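Local atomic coordinates of acyl-coenzyme A oxidase (Caenorhabditis elegans, PDB entry 5K3J), a protein that catalyses the FAD-dependent desaturation of ascaroside-CoA thioesters with a five-carbon omega side chain, the first step of their peroxisomal beta-oxidation. Residues Thr164-Ile169 with Glu203-Arg208; Val175-Thr180 with Gly252-Arg257. All coordinates share one frame; numbering follows the deposited sequence.

Contact 1 of 2, residues Thr164-Ile169 with Glu203-Arg208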
# COMPACT_ATOMS: atom_id res chain seq x y z
N THR A 164 -13.57 -8.47 32.27
CA THR A 164 -14.57 -8.08 33.25
C THR A 164 -14.03 -7.15 34.33
O THR A 164 -12.84 -7.16 34.64
CB THR A 164 -15.18 -9.32 33.95
OG1 THR A 164 -14.20 -9.90 34.81
CG2 THR A 164 -15.62 -10.34 32.93
N ALA A 165 -14.94 -6.37 34.90
CA ALA A 165 -14.62 -5.54 36.05
C ALA A 165 -15.70 -5.72 37.10
O ALA A 165 -16.77 -5.11 37.03
CB ALA A 165 -14.50 -4.09 35.65
N VAL A 166 -15.42 -6.59 38.07
CA VAL A 166 -16.38 -6.96 39.10
C VAL A 166 -16.13 -6.22 40.40
O VAL A 166 -15.04 -6.27 40.97
CB VAL A 166 -16.33 -8.48 39.37
CG1 VAL A 166 -16.99 -8.81 40.71
CG2 VAL A 166 -16.99 -9.25 38.24
N TYR A 167 -17.16 -5.53 40.89
CA TYR A 167 -17.03 -4.81 42.14
C TYR A 167 -17.33 -5.71 43.34
O TYR A 167 -18.38 -6.35 43.42
CB TYR A 167 -17.96 -3.59 42.16
CG TYR A 167 -17.70 -2.67 43.32
CD1 TYR A 167 -16.41 -2.25 43.63
CD2 TYR A 167 -18.74 -2.22 44.12
CE1 TYR A 167 -16.17 -1.42 44.69
CE2 TYR A 167 -18.51 -1.38 45.19
CZ TYR A 167 -17.22 -0.98 45.48
OH TYR A 167 -16.97 -0.15 46.54
N ASP A 168 -16.38 -5.76 44.27
CA ASP A 168 -16.56 -6.48 45.52
C ASP A 168 -16.70 -5.46 46.65
O ASP A 168 -15.71 -4.88 47.11
CB ASP A 168 -15.38 -7.42 45.77
CG ASP A 168 -15.34 -7.95 47.19
OD1 ASP A 168 -16.40 -8.36 47.71
OD2 ASP A 168 -14.24 -7.95 47.78
N ILE A 169 -17.94 -5.25 47.09
CA ILE A 169 -18.26 -4.20 48.05
C ILE A 169 -17.50 -4.38 49.37
O ILE A 169 -17.19 -3.40 50.05
CB ILE A 169 -19.78 -4.16 48.33
CG1 ILE A 169 -20.56 -4.05 47.02
CG2 ILE A 169 -20.13 -2.99 49.23
CD1 ILE A 169 -22.05 -3.91 47.21
N GLU A 203 -15.68 -4.45 30.94
CA GLU A 203 -17.12 -4.49 31.17
C GLU A 203 -17.42 -4.38 32.66
O GLU A 203 -16.91 -5.15 33.47
CB GLU A 203 -17.70 -5.78 30.60
CG GLU A 203 -19.20 -5.89 30.69
CD GLU A 203 -19.91 -4.97 29.71
OE1 GLU A 203 -19.33 -4.66 28.65
OE2 GLU A 203 -21.05 -4.55 30.01
N LEU A 204 -18.26 -3.41 33.02
CA LEU A 204 -18.54 -3.14 34.43
C LEU A 204 -19.65 -4.04 34.97
O LEU A 204 -20.75 -4.10 34.43
CB LEU A 204 -18.93 -1.67 34.62
CG LEU A 204 -19.31 -1.27 36.05
CD1 LEU A 204 -18.24 -1.68 37.05
CD2 LEU A 204 -19.57 0.23 36.13
N ILE A 205 -19.33 -4.76 36.05
CA ILE A 205 -20.27 -5.69 36.66
C ILE A 205 -20.51 -5.38 38.14
O ILE A 205 -19.58 -5.35 38.94
CB ILE A 205 -19.77 -7.14 36.54
CG1 ILE A 205 -19.54 -7.51 35.07
CG2 ILE A 205 -20.75 -8.10 37.20
CD1 ILE A 205 -18.94 -8.90 34.88
N ILE A 206 -21.77 -5.15 38.50
CA ILE A 206 -22.14 -4.84 39.88
C ILE A 206 -23.20 -5.84 40.37
O ILE A 206 -24.38 -5.73 40.02
CB ILE A 206 -22.65 -3.39 40.00
CG1 ILE A 206 -21.49 -2.41 39.83
CG2 ILE A 206 -23.34 -3.15 41.34
CD1 ILE A 206 -21.91 -0.99 39.53
N LYS A 207 -22.74 -6.82 41.15
CA LYS A 207 -23.55 -7.94 41.64
C LYS A 207 -24.53 -8.43 40.57
O LYS A 207 -25.74 -8.22 40.68
CB LYS A 207 -24.29 -7.56 42.92
CG LYS A 207 -23.39 -6.98 44.01
CD LYS A 207 -22.25 -7.93 44.37
CE LYS A 207 -21.33 -7.33 45.43
NZ LYS A 207 -20.23 -8.26 45.80
N ARG A 208 -23.97 -9.10 39.57
CA ARG A 208 -24.56 -9.26 38.24
C ARG A 208 -25.53 -8.15 37.85
O ARG A 208 -26.75 -8.29 37.93
CB ARG A 208 -25.26 -10.61 38.07
CG ARG A 208 -25.14 -11.16 36.63
CD ARG A 208 -25.98 -10.36 35.62
NE ARG A 208 -25.30 -10.13 34.34
CZ ARG A 208 -25.70 -10.64 33.18
NH1 ARG A 208 -26.76 -11.43 33.12
NH2 ARG A 208 -25.02 -10.37 32.06

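Contact 2 of 2, residues Val175-Thr180 with Gly252-Arg257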
# COMPACT_ATOMS: atom_id res chain seq x y z
N VAL A 175 -12.44 -6.23 40.80
CA VAL A 175 -11.66 -7.37 40.35
C VAL A 175 -11.65 -7.38 38.82
O VAL A 175 -12.70 -7.52 38.19
CB VAL A 175 -12.21 -8.70 40.91
CG1 VAL A 175 -11.41 -9.87 40.39
CG2 VAL A 175 -12.19 -8.68 42.43
N LEU A 176 -10.47 -7.21 38.24
CA LEU A 176 -10.33 -7.14 36.79
C LEU A 176 -9.80 -8.46 36.27
O LEU A 176 -8.73 -8.90 36.68
CB LEU A 176 -9.38 -5.99 36.39
CG LEU A 176 -9.93 -4.57 36.24
CD1 LEU A 176 -10.95 -4.25 37.31
CD2 LEU A 176 -8.77 -3.60 36.32
N HIS A 177 -10.54 -9.11 35.37
CA HIS A 177 -10.14 -10.43 34.91
C HIS A 177 -10.10 -10.60 33.39
O HIS A 177 -10.97 -10.13 32.67
CB HIS A 177 -11.07 -11.50 35.50
CG HIS A 177 -10.50 -12.88 35.43
ND1 HIS A 177 -9.24 -13.18 35.90
CD2 HIS A 177 -11.01 -14.02 34.91
CE1 HIS A 177 -9.00 -14.46 35.69
NE2 HIS A 177 -10.05 -14.99 35.09
N THR A 178 -9.06 -11.30 32.94
CA THR A 178 -8.97 -11.78 31.57
C THR A 178 -9.26 -13.28 31.56
O THR A 178 -8.37 -14.09 31.80
CB THR A 178 -7.57 -11.50 30.98
OG1 THR A 178 -7.26 -10.11 31.10
CG2 THR A 178 -7.54 -11.90 29.52
N PRO A 179 -10.52 -13.65 31.30
CA PRO A 179 -10.95 -15.06 31.38
C PRO A 179 -10.40 -15.92 30.26
O PRO A 179 -9.92 -17.02 30.52
CB PRO A 179 -12.47 -14.96 31.28
CG PRO A 179 -12.71 -13.72 30.51
CD PRO A 179 -11.64 -12.76 30.95
N THR A 180 -10.45 -15.42 29.03
CA THR A 180 -10.04 -16.22 27.88
C THR A 180 -8.79 -15.63 27.24
O THR A 180 -8.37 -14.53 27.58
CB THR A 180 -11.16 -16.32 26.84
OG1 THR A 180 -11.63 -15.00 26.51
CG2 THR A 180 -12.32 -17.13 27.39
N GLY A 252 -2.61 -9.60 30.15
CA GLY A 252 -3.36 -10.63 30.82
C GLY A 252 -3.57 -10.31 32.29
O GLY A 252 -2.60 -10.10 33.02
N LEU A 253 -4.82 -10.27 32.72
CA LEU A 253 -5.14 -9.95 34.10
C LEU A 253 -5.79 -11.13 34.81
O LEU A 253 -6.78 -11.68 34.32
CB LEU A 253 -6.06 -8.72 34.17
CG LEU A 253 -5.42 -7.40 33.72
CD1 LEU A 253 -6.47 -6.35 33.41
CD2 LEU A 253 -4.44 -6.90 34.76
N ASN A 254 -5.23 -11.53 35.94
CA ASN A 254 -5.76 -12.65 36.72
C ASN A 254 -6.34 -12.18 38.06
O ASN A 254 -5.63 -12.14 39.07
CB ASN A 254 -4.66 -13.69 36.97
CG ASN A 254 -5.13 -14.86 37.82
OD1 ASN A 254 -6.33 -15.09 37.98
ND2 ASN A 254 -4.18 -15.60 38.38
N ASN A 255 -7.62 -11.85 38.05
CA ASN A 255 -8.33 -11.33 39.22
C ASN A 255 -7.55 -10.20 39.90
O ASN A 255 -7.38 -10.20 41.11
CB ASN A 255 -8.62 -12.45 40.21
CG ASN A 255 -9.54 -13.52 39.64
OD1 ASN A 255 -10.75 -13.31 39.51
ND2 ASN A 255 -8.97 -14.67 39.29
N LEU A 256 -7.08 -9.26 39.09
CA LEU A 256 -6.30 -8.12 39.56
C LEU A 256 -7.21 -7.14 40.31
O LEU A 256 -8.23 -6.71 39.79
CB LEU A 256 -5.62 -7.44 38.37
CG LEU A 256 -4.44 -6.48 38.55
CD1 LEU A 256 -4.90 -5.12 39.05
CD2 LEU A 256 -3.41 -7.08 39.49
N ARG A 257 -6.82 -6.80 41.54
CA ARG A 257 -7.65 -5.93 42.36
C ARG A 257 -7.14 -4.50 42.40
O ARG A 257 -5.98 -4.25 42.74
CB ARG A 257 -7.76 -6.48 43.79
CG ARG A 257 -8.67 -7.68 43.91
CD ARG A 257 -8.73 -8.20 45.35
NE ARG A 257 -9.58 -9.39 45.46
CZ ARG A 257 -10.86 -9.37 45.80
NH1 ARG A 257 -11.47 -8.22 46.06
NH2 ARG A 257 -11.55 -10.50 45.88

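Contact 1 of 2, residues Thr164-Ile169 with Glu203-Arg208
Ile205 holds CG1 anti to its own carbonyl carbon (chi1 -58°), and its extended tip thereby runs over to Thr164 and Val166 on the adjacent strand. The methyl CD1 of Ile205 ends 3.9 Å from Thr164 CB and also touches Val166 CG2, a branch that lies 3.9 Å from Ile205 CB. The Val166 and Ile205 side chains cross obliquely rather than running alongside each other. An alanine at Ile205 would keep the contact of CB with Val166 but would probably leave Thr164 without the CD1 methyl, opening a gap beside the side chains of Thr164 and Val166. Beneath the side chains the backbones run parallel, 22° apart, in a regular register of Thr164 with Glu203, Ala165 with Leu204 and Val166 with Ile205. Ala165 bonds through both its peptide groups: its N donates to Glu203 O (2.7 Å), and its O accepts from Ile205 N (2.8 Å). Tyr167 N then donates to Ile205 O at 3.1 Å, with an N-H...O angle of 166°. Past this bond, Lys207 bends back so that its CE meets Ile169 CG1 at 3.7 Å. Its NZ stays 4.3 Å from Asp168 OD1, too far for a salt bridge; the other oxygen of that carboxylate, OD2, is engaged by Ser171 and Arg257. On the opposite face Ala165 and Leu204 are buried, against Phe216 and Tyr276 respectively. Strand 173-177 pairs antiparallel with strand 164-168 on one flank, and strand 210-219 does the same with strand 197-205 on the other, making this parallel pair the middle of a mixed sheet.

Contact 2 of 2, residues Val175-Thr180 with Gly252-Arg257
Val175-Thr178 and Gly252-Arg257 run antiparallel, 174° apart end to end, with Leu176 and Leu256 forming a hydrogen-bonded pair and Val175 and Arg257 the non-hydrogen-bonded pair beside it. Leu176 N donates to Leu256 O at 2.8 Å, and Leu256 N returns a bond to Leu176 O. Towards Thr178 the register slips by one residue: Thr178 N bonds Leu253 O, while the hydroxyl OG1 of Thr178 accepts from Leu253 N at 2.9 Å, a side-chain bond closing the end of the pairing. Between the two pairings His177 faces both Asn254 and Asn255. Its CG stands anti to the backbone N (chi1 -163°), bringing the imidazole over the irregular turn of chain, where ND1 accepts from Asn255 N at 3.0 Å. The Asn255 amide stacks on one ring face, its plane 16° from that of the imidazole and its OD1 offset toward the rim, and Asn254 OD1 sits at the ring edge, 3.6 Å from CE1 of His177. Asn255 ND2 in turn bonds Asn254 OD1 (3.0 Å), tying the two amides together beside the ring. Further along, Val175 CG2 lies over the centre of the Arg257 guanidinium, 3.7 Å from CZ of Arg257, whose NH1 makes salt bridges with Asp168 and Glu173. The face with Leu176 and Leu256 packs against Val218. The extra residue opposite His177, at the loop between strands 248-253 and 256-259, makes this a bulge-like interruption, within the beta domain that acyl-CoA oxidases share with acyl-CoA dehydrogenases.

The centres of contacts 1 and 2 are 12 Å apart, and both reach one mixed sheet. Strands 164-168 and 173-177 follow each other in the chain and pair antiparallel, so Val166 O meets Val175 N at 2.6 Å and Thr164 O meets His177 N at 3.1 Å, both probable hydrogen bonds. Along the chain the segments alternate: 164-169, 175-180, 203-208, then 252-257. The hairpin thus receives a later strand on each flank, 197-205 in contact 1 and 256-259 in contact 2. Across the join Ala165 CB packs on Leu176 CD1, continuing one buried face. They knit the beta domain from distant stretches of chain, Glu203's side chain about 9 Å from ascaroside-CoA, Leu253's about 13 Å from FAD.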